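Local atomic coordinates of hypothetical nigD-like protein (Bacteroides caccae, PDB entry 3QWN), a protein that is of unproven function but is probably an immunity protein (antitoxin) that protects its host cell against a toxin. Residues A[40-45]-A[71-76]; A[28-33]-A[57-62]; A[19-24]-A[48-53]; A[113-118]-A[161-166]. All blocks are in the same frame, centred on the assembly; numbering follows the deposited sequence.

Contact 1: residues A[40-45]-A[71-76]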
loop_
_atom_site.group_PDB
_atom_site.type_symbol
_atom_site.label_atom_id
_atom_site.label_comp_id
_atom_site.label_asym_id
_atom_site.label_seq_id
_atom_site.Cartn_x
_atom_site.Cartn_y
_atom_site.Cartn_z
ATOM N N LYS A 40 15.455 0.660 -20.056
ATOM C CA LYS A 40 14.391 0.389 -21.008
ATOM C C LYS A 40 13.053 0.230 -20.280
ATOM O O LYS A 40 12.954 -0.546 -19.338
ATOM C CB LYS A 40 14.703 -0.879 -21.834
ATOM C CG LYS A 40 13.867 -1.038 -23.103
ATOM C CD LYS A 40 14.303 -2.287 -23.877
ATOM C CE LYS A 40 13.610 -2.418 -25.213
ATOM N NZ LYS A 40 14.064 -3.624 -25.952
ATOM N N ASP A 41 12.034 0.983 -20.726
ATOM C CA ASP A 41 10.677 0.860 -20.239
ATOM C C ASP A 41 9.885 0.246 -21.357
ATOM O O ASP A 41 9.466 0.948 -22.295
ATOM C CB ASP A 41 10.077 2.187 -19.743
ATOM C CG ASP A 41 8.618 2.084 -19.307
ATOM O OD1 ASP A 41 8.134 0.958 -19.093
ATOM O OD2 ASP A 41 7.961 3.123 -19.202
ATOM N N ARG A 42 9.711 -1.088 -21.286
ATOM C CA ARG A 42 8.994 -1.823 -22.326
ATOM C C ARG A 42 7.477 -1.530 -22.309
ATOM O O ARG A 42 6.821 -1.789 -23.310
ATOM C CB ARG A 42 9.263 -3.331 -22.247
ATOM C CG ARG A 42 10.739 -3.673 -22.306
ATOM C CD ARG A 42 10.943 -4.986 -23.009
ATOM N NE ARG A 42 12.362 -5.267 -23.205
ATOM C CZ ARG A 42 12.830 -6.315 -23.875
ATOM N NH1 ARG A 42 11.994 -7.182 -24.437
ATOM N NH2 ARG A 42 14.137 -6.503 -23.994
ATOM N N THR A 43 6.945 -0.931 -21.228
ATOM C CA THR A 43 5.528 -0.598 -21.121
ATOM C C THR A 43 5.182 0.690 -21.892
ATOM O O THR A 43 4.010 0.919 -22.188
ATOM C CB THR A 43 5.094 -0.473 -19.662
ATOM O OG1 THR A 43 5.589 0.735 -19.089
ATOM C CG2 THR A 43 5.538 -1.623 -18.831
ATOM N N GLY A 44 6.179 1.531 -22.168
ATOM C CA GLY A 44 5.954 2.816 -22.819
ATOM C C GLY A 44 5.044 3.717 -21.996
ATOM O O GLY A 44 4.229 4.446 -22.555
ATOM N N SER A 45 5.117 3.614 -20.650
ATOM C CA SER A 45 4.305 4.392 -19.727
ATOM C C SER A 45 4.767 5.833 -19.684
ATOM O O SER A 45 5.908 6.157 -20.032
ATOM C CB SER A 45 4.359 3.796 -18.332
ATOM O OG SER A 45 3.759 2.521 -18.355
ATOM N N VAL A 71 15.072 -2.715 -16.342
ATOM C CA VAL A 71 14.220 -2.931 -17.513
ATOM C C VAL A 71 12.809 -3.195 -16.962
ATOM O O VAL A 71 12.640 -4.134 -16.170
ATOM C CB VAL A 71 14.723 -4.051 -18.443
ATOM C CG1 VAL A 71 13.750 -4.255 -19.612
ATOM C CG2 VAL A 71 16.096 -3.696 -18.972
ATOM N N ILE A 72 11.833 -2.333 -17.316
ATOM C CA ILE A 72 10.462 -2.447 -16.822
ATOM C C ILE A 72 9.631 -3.227 -17.817
ATOM O O ILE A 72 9.563 -2.871 -18.988
ATOM C CB ILE A 72 9.834 -1.048 -16.501
ATOM C CG1 ILE A 72 10.655 -0.321 -15.409
ATOM C CG2 ILE A 72 8.339 -1.151 -16.111
ATOM C CD1 ILE A 72 10.366 1.183 -15.331
ATOM N N TYR A 73 8.952 -4.262 -17.333
ATOM C CA TYR A 73 8.090 -5.113 -18.167
ATOM C C TYR A 73 6.622 -4.792 -17.924
ATOM O O TYR A 73 5.832 -4.891 -18.848
ATOM C CB TYR A 73 8.385 -6.611 -17.925
ATOM C CG TYR A 73 9.775 -6.974 -18.414
ATOM C CD1 TYR A 73 10.034 -7.161 -19.773
ATOM C CD2 TYR A 73 10.842 -7.074 -17.529
ATOM C CE1 TYR A 73 11.329 -7.410 -20.236
ATOM C CE2 TYR A 73 12.126 -7.348 -17.975
ATOM C CZ TYR A 73 12.374 -7.509 -19.331
ATOM O OH TYR A 73 13.655 -7.794 -19.766
ATOM N N SER A 74 6.250 -4.396 -16.697
ATOM C CA SER A 74 4.860 -3.986 -16.394
ATOM C C SER A 74 4.828 -2.972 -15.279
ATOM O O SER A 74 5.728 -2.941 -14.471
ATOM C CB SER A 74 3.946 -5.170 -16.089
ATOM O OG SER A 74 4.094 -5.607 -14.758
ATOM N N LEU A 75 3.836 -2.103 -15.303
ATOM C CA LEU A 75 3.567 -1.069 -14.311
ATOM C C LEU A 75 2.113 -0.967 -14.078
ATOM O O LEU A 75 1.341 -0.995 -15.034
ATOM C CB LEU A 75 4.054 0.321 -14.737
ATOM C CG LEU A 75 5.517 0.659 -14.648
ATOM C CD1 LEU A 75 5.768 2.025 -15.296
ATOM C CD2 LEU A 75 6.033 0.654 -13.203
ATOM N N GLN A 76 1.724 -0.823 -12.817
ATOM C CA GLN A 76 0.333 -0.574 -12.481
ATOM C C GLN A 76 0.266 0.202 -11.176
ATOM O O GLN A 76 1.200 0.191 -10.381
ATOM C CB GLN A 76 -0.522 -1.845 -12.456
ATOM C CG GLN A 76 -0.306 -2.738 -11.270
ATOM C CD GLN A 76 -1.106 -3.994 -11.430
ATOM O OE1 GLN A 76 -0.901 -4.798 -12.358
ATOM N NE2 GLN A 76 -2.008 -4.208 -10.503
#
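Strands 36-41 and 68-77 run parallel here, with K40 beside V71 and D41 beside I72, the latter pair 4.8 Å apart from CA to CA. K40 O takes I72 N at 2.9 Å, nearly along its C=O axis. R42 N reaches back to I72 O at 2.9 Å. At D41 the chain leaves the sheet in a type I turn, D41 to G44. D41 has CG anti to its backbone N (chi1 176°). D41 OD1 accepts T43 OG1 at 2.6 Å on the syn lone pair. D41 OD1 also takes T43 N at 3.1 Å from above the carboxylate plane, which makes an Asx turn. D41 OD2 receives S45 N. T43 OG1 sits in the crowded position between N and the carbonyl carbon (chi1 74°), and T43 CG2 lies 3.3 Å from Y73 O. S45 OG rests 3.7 Å from L75 CD1. R42, which is poorly ordered, runs alongside Y73, with R42 CD 3.7 Å from Y73 CE1. Y73 OH bonds to E60. The side-chain hydrogen bonds around D41 thus hold the turn itself, while the segments are joined by two backbone bonds and van der Waals contacts. Three donors on the D41 carboxylate would help keep it ionised.

Contact 2: residues A[28-33]-A[57-62]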
loop_
_atom_site.group_PDB
_atom_site.type_symbol
_atom_site.label_atom_id
_atom_site.label_comp_id
_atom_site.label_asym_id
_atom_site.label_seq_id
_atom_site.Cartn_x
_atom_site.Cartn_y
_atom_site.Cartn_z
ATOM N N LEU A 28 13.751 3.807 -11.192
ATOM C CA LEU A 28 12.995 2.813 -10.459
ATOM C C LEU A 28 13.730 2.624 -9.143
ATOM O O LEU A 28 14.941 2.470 -9.138
ATOM C CB LEU A 28 12.835 1.494 -11.282
ATOM C CG LEU A 28 12.050 0.419 -10.585
ATOM C CD1 LEU A 28 11.156 -0.316 -11.521
ATOM C CD2 LEU A 28 12.939 -0.482 -9.815
ATOM N N ILE A 29 13.025 2.720 -8.024
ATOM C CA ILE A 29 13.663 2.599 -6.712
ATOM C C ILE A 29 13.024 1.423 -6.009
ATOM O O ILE A 29 11.877 1.511 -5.552
ATOM C CB ILE A 29 13.669 3.884 -5.845
ATOM C CG1 ILE A 29 14.012 5.134 -6.685
ATOM C CG2 ILE A 29 14.628 3.711 -4.669
ATOM C CD1 ILE A 29 13.698 6.341 -6.056
ATOM N N PRO A 30 13.744 0.277 -5.989
ATOM C CA PRO A 30 13.211 -0.902 -5.288
ATOM C C PRO A 30 13.104 -0.632 -3.796
ATOM O O PRO A 30 13.767 0.260 -3.287
ATOM C CB PRO A 30 14.253 -1.996 -5.575
ATOM C CG PRO A 30 15.163 -1.450 -6.615
ATOM C CD PRO A 30 15.122 0.034 -6.474
ATOM N N ASP A 31 12.268 -1.385 -3.094
ATOM C CA ASP A 31 12.150 -1.194 -1.651
ATOM C C ASP A 31 13.405 -1.724 -0.941
ATOM O O ASP A 31 13.904 -1.102 -0.005
ATOM C CB ASP A 31 10.880 -1.898 -1.149
ATOM C CG ASP A 31 9.613 -1.055 -1.169
ATOM O OD1 ASP A 31 9.637 0.049 -1.772
ATOM O OD2 ASP A 31 8.612 -1.482 -0.552
ATOM N N ASN A 32 13.951 -2.838 -1.464
ATOM C CA ASN A 32 15.104 -3.590 -0.959
ATOM C C ASN A 32 16.488 -3.020 -1.371
ATOM O O ASN A 32 17.469 -3.319 -0.694
ATOM C CB ASN A 32 15.004 -5.078 -1.402
ATOM C CG ASN A 32 14.584 -5.350 -2.860
ATOM O OD1 ASN A 32 15.030 -4.704 -3.827
ATOM N ND2 ASN A 32 13.756 -6.370 -3.055
ATOM N N GLY A 33 16.570 -2.230 -2.440
ATOM C CA GLY A 33 17.847 -1.714 -2.917
ATOM C C GLY A 33 17.926 -0.236 -3.221
ATOM O O GLY A 33 17.043 0.549 -2.858
ATOM N N SER A 57 5.243 -3.164 -10.026
ATOM C CA SER A 57 5.996 -3.345 -11.260
ATOM C C SER A 57 6.620 -4.706 -11.367
ATOM O O SER A 57 7.124 -5.264 -10.387
ATOM C CB SER A 57 7.105 -2.290 -11.350
ATOM O OG SER A 57 7.858 -2.329 -12.548
ATOM N N ASN A 58 6.667 -5.189 -12.604
ATOM C CA ASN A 58 7.451 -6.325 -13.025
ATOM C C ASN A 58 8.646 -5.719 -13.758
ATOM O O ASN A 58 8.490 -5.030 -14.774
ATOM C CB ASN A 58 6.689 -7.328 -13.889
ATOM C CG ASN A 58 7.534 -8.525 -14.258
ATOM O OD1 ASN A 58 8.096 -8.591 -15.326
ATOM N ND2 ASN A 58 7.737 -9.439 -13.349
ATOM N N TYR A 59 9.832 -5.926 -13.213
ATOM C CA TYR A 59 11.044 -5.375 -13.791
ATOM C C TYR A 59 12.182 -6.322 -13.512
ATOM O O TYR A 59 12.106 -7.128 -12.579
ATOM C CB TYR A 59 11.337 -3.963 -13.173
ATOM C CG TYR A 59 11.888 -4.021 -11.767
ATOM C CD1 TYR A 59 11.045 -4.191 -10.668
ATOM C CD2 TYR A 59 13.257 -3.958 -11.531
ATOM C CE1 TYR A 59 11.548 -4.243 -9.364
ATOM C CE2 TYR A 59 13.777 -4.036 -10.232
ATOM C CZ TYR A 59 12.919 -4.172 -9.151
ATOM O OH TYR A 59 13.425 -4.244 -7.867
ATOM N N GLU A 60 13.291 -6.141 -14.226
ATOM C CA GLU A 60 14.478 -6.905 -13.895
ATOM C C GLU A 60 15.686 -5.975 -13.861
ATOM O O GLU A 60 15.703 -4.936 -14.516
ATOM C CB GLU A 60 14.681 -8.117 -14.820
ATOM C CG GLU A 60 15.324 -7.875 -16.169
ATOM C CD GLU A 60 15.635 -9.177 -16.879
ATOM O OE1 GLU A 60 15.835 -10.207 -16.194
ATOM O OE2 GLU A 60 15.705 -9.157 -18.130
ATOM N N THR A 61 16.672 -6.355 -13.071
ATOM C CA THR A 61 17.941 -5.659 -12.902
ATOM C C THR A 61 18.983 -6.328 -13.803
ATOM O O THR A 61 19.151 -7.556 -13.712
ATOM C CB THR A 61 18.293 -5.725 -11.413
ATOM O OG1 THR A 61 17.356 -4.888 -10.732
ATOM C CG2 THR A 61 19.720 -5.317 -11.110
ATOM N N LEU A 62 19.689 -5.549 -14.664
ATOM C CA LEU A 62 20.757 -6.106 -15.502
ATOM C C LEU A 62 22.075 -5.486 -15.091
ATOM O O LEU A 62 22.188 -4.252 -15.070
ATOM C CB LEU A 62 20.539 -5.865 -17.011
ATOM C CG LEU A 62 19.166 -5.989 -17.624
ATOM C CD1 LEU A 62 19.149 -5.250 -18.898
ATOM C CD2 LEU A 62 18.808 -7.409 -17.877
#
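A methyl group sits squarely on a tyrosine ring. L28 CD2 lies 3.7 Å from the centroid of the Y59 ring and only 13° off the ring normal, a CH-pi contact over the face. The other branch covers the root of the same ring, with L28 CD1 3.8 Å from Y59 CG. L28 CD1 also approaches S57 OG at 4.0 Å. At the far end of the ring P30 crosses Y59 at about a right angle, and P30 CB is 3.3 Å from Y59 OH. Torsions bring these groups together. L28 has CG anti to its backbone N, and Y59 has CG in the crowded position between N and the carbonyl carbon (chi1 75°). The polar ends are fixed from outside: Y59 OH hydrogen-bonds to E13 OE1, and S57 OG to S74 O. V15 touches both S57 and Y59, while V38 packs on L28. No hydrogen bond joins the two segments. Strands 28-30 and 57-62 are not neighbours in the sheet; their axes pass 10.2 Å apart at 90°, and side chains fill the distance. This is the interior packing of a closed, curled sheet, as in the barrel of an OB fold.

Contact 3: residues A[19-24]-A[48-53]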
loop_
_atom_site.group_PDB
_atom_site.type_symbol
_atom_site.label_atom_id
_atom_site.label_comp_id
_atom_site.label_asym_id
_atom_site.label_seq_id
_atom_site.Cartn_x
_atom_site.Cartn_y
_atom_site.Cartn_z
ATOM N N ALA A 19 9.771 10.042 -13.236
ATOM C CA ALA A 19 9.701 10.533 -14.592
ATOM C C ALA A 19 10.600 11.750 -14.733
ATOM O O ALA A 19 10.861 12.472 -13.756
ATOM C CB ALA A 19 8.277 10.901 -14.952
ATOM N N GLY A 20 11.052 11.978 -15.959
ATOM C CA GLY A 20 11.843 13.133 -16.294
ATOM C C GLY A 20 10.940 14.128 -16.982
ATOM O O GLY A 20 9.712 14.065 -16.842
ATOM N N THR A 21 11.542 15.004 -17.788
ATOM C CA THR A 21 10.871 16.136 -18.389
ATOM C C THR A 21 9.786 15.780 -19.398
ATOM O O THR A 21 8.884 16.611 -19.603
ATOM C CB THR A 21 11.900 17.078 -18.974
ATOM O OG1 THR A 21 12.604 16.428 -20.031
ATOM C CG2 THR A 21 12.884 17.545 -17.913
ATOM N N ASP A 22 9.838 14.554 -19.994
ATOM C CA ASP A 22 8.861 14.157 -21.008
ATOM C C ASP A 22 7.805 13.156 -20.434
ATOM O O ASP A 22 6.919 12.718 -21.176
ATOM C CB ASP A 22 9.580 13.594 -22.242
ATOM C CG ASP A 22 10.358 12.308 -22.009
ATOM O OD1 ASP A 22 10.517 11.908 -20.826
ATOM O OD2 ASP A 22 10.830 11.711 -23.002
ATOM N N GLY A 23 7.913 12.812 -19.144
ATOM C CA GLY A 23 6.974 11.904 -18.485
ATOM C C GLY A 23 7.351 10.437 -18.511
ATOM O O GLY A 23 6.749 9.613 -17.812
ATOM N N SER A 24 8.344 10.097 -19.334
ATOM C CA SER A 24 8.851 8.727 -19.441
ATOM C C SER A 24 9.573 8.357 -18.153
ATOM O O SER A 24 10.093 9.248 -17.472
ATOM C CB SER A 24 9.770 8.611 -20.647
ATOM O OG SER A 24 10.899 9.456 -20.506
ATOM N N SER A 48 3.213 12.156 -14.950
ATOM C CA SER A 48 3.359 13.607 -14.996
ATOM C C SER A 48 4.848 13.972 -14.971
ATOM O O SER A 48 5.618 13.406 -14.172
ATOM C CB SER A 48 2.611 14.267 -13.839
ATOM O OG SER A 48 2.637 15.680 -14.001
ATOM N N PRO A 49 5.274 14.909 -15.847
ATOM C CA PRO A 49 6.707 15.257 -15.912
ATOM C C PRO A 49 7.326 15.616 -14.560
ATOM O O PRO A 49 6.746 16.391 -13.776
ATOM C CB PRO A 49 6.731 16.462 -16.870
ATOM C CG PRO A 49 5.571 16.204 -17.773
ATOM C CD PRO A 49 4.501 15.674 -16.861
ATOM N N ASN A 50 8.501 15.015 -14.294
ATOM C CA ASN A 50 9.292 15.275 -13.103
ATOM C C ASN A 50 8.525 14.975 -11.814
ATOM O O ASN A 50 8.571 15.773 -10.869
ATOM C CB ASN A 50 9.793 16.739 -13.093
ATOM C CG ASN A 50 10.768 17.079 -14.186
ATOM O OD1 ASN A 50 11.743 16.364 -14.464
ATOM N ND2 ASN A 50 10.568 18.230 -14.776
ATOM N N THR A 51 7.824 13.814 -11.767
ATOM C CA THR A 51 7.120 13.367 -10.556
ATOM C C THR A 51 7.581 11.980 -10.207
ATOM O O THR A 51 8.226 11.317 -11.022
ATOM C CB THR A 51 5.584 13.426 -10.701
ATOM O OG1 THR A 51 5.129 12.497 -11.697
ATOM C CG2 THR A 51 5.060 14.842 -10.977
ATOM N N SER A 52 7.250 11.553 -8.977
ATOM C CA SER A 52 7.456 10.203 -8.427
ATOM C C SER A 52 6.129 9.589 -8.096
ATOM O O SER A 52 5.222 10.274 -7.608
ATOM C CB SER A 52 8.317 10.222 -7.171
ATOM O OG SER A 52 9.642 10.597 -7.492
ATOM N N ARG A 53 6.008 8.305 -8.355
ATOM C CA ARG A 53 4.817 7.529 -8.031
ATOM C C ARG A 53 5.203 6.216 -7.402
ATOM O O ARG A 53 6.160 5.576 -7.843
ATOM C CB ARG A 53 3.942 7.273 -9.275
ATOM C CG ARG A 53 3.417 8.535 -9.904
ATOM C CD ARG A 53 2.317 8.266 -10.900
ATOM N NE ARG A 53 1.031 8.106 -10.236
ATOM C CZ ARG A 53 0.213 9.102 -9.925
ATOM N NH1 ARG A 53 0.552 10.362 -10.197
ATOM N NH2 ARG A 53 -0.946 8.853 -9.334
#
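The carboxamide of N50 lies against the peptide joining G20 and T21. N50 OD1 is 3.5 Å from G20 C and 3.6 Å from T21 N, and no hydrogen bond is made. The T21 methyl runs alongside N50. D22 OD1 takes S24 OG at 2.5 Å on the syn lone pair and S24 N from above the carboxylate plane, which forms an Asx turn. The carbonyl of G20 is also met from above its plane, by N50 N at 3.0 Å from G20 O, 58° out of the plane. G20 O accepts G23 N as well, within the type I turn G20-G23. G23 has a positive phi (91°), strained for a residue with a CB, and its backbone bonds to I47.

This turn meets the type II turn S48-T51 where strand 13-19 ends and strand 52-63 begins. These strands are first and last across the OB-like sheet, and their pairing closes it on itself. A19 N donates to T51 O at 3.0 Å, nearly straight and along the C=O axis. R53 continues the pairing by bonding to V17. Within S48-T51, T51 OG1 donates to S48 O at 2.7 Å in the carbonyl plane. The A19 methyl points at this turn, with A19 CB 3.7 Å from S48 O. P49 packs on the first turn, with P49 CB 3.5 Å from T21 O.

Contact 4: residues A[113-118]-A[161-166]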
loop_
_atom_site.group_PDB
_atom_site.type_symbol
_atom_site.label_atom_id
_atom_site.label_comp_id
_atom_site.label_asym_id
_atom_site.label_seq_id
_atom_site.Cartn_x
_atom_site.Cartn_y
_atom_site.Cartn_z
ATOM N N ASN A 113 2.832 -1.641 3.861
ATOM C CA ASN A 113 2.459 -2.301 2.604
ATOM C C ASN A 113 1.650 -3.557 2.836
ATOM O O ASN A 113 1.834 -4.238 3.831
ATOM C CB ASN A 113 3.689 -2.639 1.757
ATOM C CG ASN A 113 4.690 -1.535 1.774
ATOM O OD1 ASN A 113 4.510 -0.544 1.132
ATOM N ND2 ASN A 113 5.658 -1.599 2.654
HETATM N N MSE A 114 0.729 -3.825 1.938
HETATM C CA MSE A 114 -0.090 -5.005 2.041
HETATM C C MSE A 114 -0.610 -5.412 0.704
HETATM O O MSE A 114 -0.886 -4.568 -0.163
HETATM C CB MSE A 114 -1.258 -4.872 3.057
HETATM C CG MSE A 114 -2.406 -3.961 2.638
HETATM SE SE MSE A 114 -3.573 -3.555 4.198
HETATM C CE MSE A 114 -2.330 -2.399 5.163
ATOM N N ILE A 115 -0.730 -6.743 0.565
ATOM C CA ILE A 115 -1.326 -7.437 -0.561
ATOM C C ILE A 115 -2.616 -8.032 -0.025
ATOM O O ILE A 115 -2.597 -8.798 0.945
ATOM C CB ILE A 115 -0.395 -8.498 -1.171
ATOM C CG1 ILE A 115 0.953 -7.881 -1.599
ATOM C CG2 ILE A 115 -1.103 -9.196 -2.320
ATOM C CD1 ILE A 115 2.005 -8.922 -2.083
ATOM N N LEU A 116 -3.736 -7.646 -0.629
ATOM C CA LEU A 116 -5.039 -8.156 -0.234
ATOM C C LEU A 116 -5.583 -9.096 -1.275
ATOM O O LEU A 116 -5.242 -8.985 -2.449
ATOM C CB LEU A 116 -6.045 -7.002 -0.025
ATOM C CG LEU A 116 -5.654 -5.851 0.908
ATOM C CD1 LEU A 116 -6.735 -4.787 0.912
ATOM C CD2 LEU A 116 -5.375 -6.350 2.344
ATOM N N ASN A 117 -6.434 -10.023 -0.852
ATOM C CA ASN A 117 -7.175 -10.860 -1.780
ATOM C C ASN A 117 -8.638 -10.505 -1.621
ATOM O O ASN A 117 -9.173 -10.463 -0.503
ATOM C CB ASN A 117 -6.939 -12.374 -1.644
ATOM C CG ASN A 117 -7.560 -13.107 -2.810
ATOM O OD1 ASN A 117 -7.083 -13.026 -3.961
ATOM N ND2 ASN A 117 -8.727 -13.706 -2.572
ATOM N N LEU A 118 -9.255 -10.205 -2.753
ATOM C CA LEU A 118 -10.643 -9.796 -2.924
ATOM C C LEU A 118 -11.373 -10.779 -3.796
ATOM O O LEU A 118 -10.764 -11.398 -4.670
ATOM C CB LEU A 118 -10.642 -8.436 -3.674
ATOM C CG LEU A 118 -10.580 -7.160 -2.892
ATOM C CD1 LEU A 118 -9.208 -6.960 -2.268
ATOM C CD2 LEU A 118 -10.840 -6.018 -3.813
ATOM N N ARG A 161 -6.152 -9.613 -6.536
ATOM C CA ARG A 161 -5.290 -8.961 -5.562
ATOM C C ARG A 161 -5.407 -7.475 -5.658
ATOM O O ARG A 161 -5.627 -6.928 -6.750
ATOM C CB ARG A 161 -3.827 -9.345 -5.776
ATOM C CG ARG A 161 -3.508 -10.737 -5.259
ATOM C CD ARG A 161 -2.036 -11.018 -5.315
ATOM N NE ARG A 161 -1.750 -12.304 -4.681
ATOM C CZ ARG A 161 -0.537 -12.719 -4.354
ATOM N NH1 ARG A 161 0.523 -11.952 -4.590
ATOM N NH2 ARG A 161 -0.372 -13.894 -3.764
ATOM N N ALA A 162 -5.271 -6.818 -4.510
ATOM C CA ALA A 162 -5.232 -5.365 -4.375
ATOM C C ALA A 162 -3.975 -5.021 -3.611
ATOM O O ALA A 162 -3.521 -5.798 -2.775
ATOM C CB ALA A 162 -6.470 -4.839 -3.696
ATOM N N TYR A 163 -3.382 -3.890 -3.946
ATOM C CA TYR A 163 -2.124 -3.468 -3.363
ATOM C C TYR A 163 -2.282 -2.114 -2.708
ATOM O O TYR A 163 -2.706 -1.176 -3.359
ATOM C CB TYR A 163 -1.041 -3.434 -4.467
ATOM C CG TYR A 163 -0.920 -4.753 -5.197
ATOM C CD1 TYR A 163 -0.149 -5.796 -4.680
ATOM C CD2 TYR A 163 -1.597 -4.975 -6.400
ATOM C CE1 TYR A 163 -0.032 -7.019 -5.359
ATOM C CE2 TYR A 163 -1.499 -6.198 -7.077
ATOM C CZ TYR A 163 -0.695 -7.203 -6.570
ATOM O OH TYR A 163 -0.583 -8.384 -7.271
ATOM N N LEU A 164 -1.941 -2.024 -1.415
ATOM C CA LEU A 164 -2.003 -0.791 -0.635
ATOM C C LEU A 164 -0.631 -0.433 -0.044
ATOM O O LEU A 164 0.083 -1.301 0.423
ATOM C CB LEU A 164 -3.029 -0.941 0.518
ATOM C CG LEU A 164 -4.495 -0.611 0.217
ATOM C CD1 LEU A 164 -5.159 -1.675 -0.671
ATOM C CD2 LEU A 164 -5.258 -0.494 1.479
ATOM N N SER A 165 -0.285 0.849 -0.041
ATOM C CA SER A 165 0.925 1.376 0.580
ATOM C C SER A 165 0.461 2.545 1.400
ATOM O O SER A 165 0.124 3.589 0.834
ATOM C CB SER A 165 1.967 1.775 -0.461
ATOM O OG SER A 165 2.953 0.776 -0.655
ATOM N N VAL A 166 0.268 2.326 2.704
ATOM C CA VAL A 166 -0.222 3.353 3.614
ATOM C C VAL A 166 0.951 4.274 4.019
ATOM O O VAL A 166 1.846 3.803 4.736
ATOM C CB VAL A 166 -0.925 2.754 4.871
ATOM C CG1 VAL A 166 -1.560 3.855 5.704
ATOM C CG2 VAL A 166 -1.962 1.706 4.491
#
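Four backbone hydrogen bonds pair the strands. M114 N donates to L164 O and L164 N to M114 O, both at 3.0 Å. L116 N meets A162 O at 2.8 Å and is almost straight (178°). A162 N returns to L116 O at 3.0 Å, from above the carbonyl plane. The polar side chains at one end are buried and satisfied. S165 OG donates to N113 OD1 at 2.7 Å, in the carbonyl plane. R54 grips both residues, its NH2 bonding to N113 OD1 and its NE to S165 OG, while N113 ND2 makes weak bonds to the carbonyls of W106 and G108. At the other end N117 ND2 bonds to N159.

The pair belongs to the antiparallel three-strand sheet 101-108, 111-120 and 158-167, part of the C-terminal beta sandwich. On its N113 face F14 of strand 13-19 touches N113, I115 and S165. On that face too, I115 CG1 lies 3.9 Å from Y163 CD1, the two side chains pointing the same way, and I115 CG2 is 3.6 Å from R161 CD. The other face is apolar. M114, a selenomethionine, has CG 3.7 Å from L164 CB. The L116 and L164 side chains cross obliquely, CD1 to CD1 3.8 Å.

Contacts 1, 2 and 3 belong to the OB-like N-terminal domain, and contact 4 to the C-terminal sandwich. Contacts 1 and 3 lie at the surface and rely on backbone bonds and turns held by Asx-turn aspartates. Contact 2 is buried and has no hydrogen bond between its segments. Contact 4, also buried, combines regular antiparallel pairing with apolar packing and a polar cluster. Contacts 2 and 3 share strand 52-63, which neighbours strand 68-77 of contact 1. There Y73 N and N58 O, 2.7 Å apart, join contacts 1 and 2 by a probable hydrogen bond. Contacts 1 and 4 touch lightly where Q76 NE2 lies 4.0 Å from Y163 CE2, between the domains.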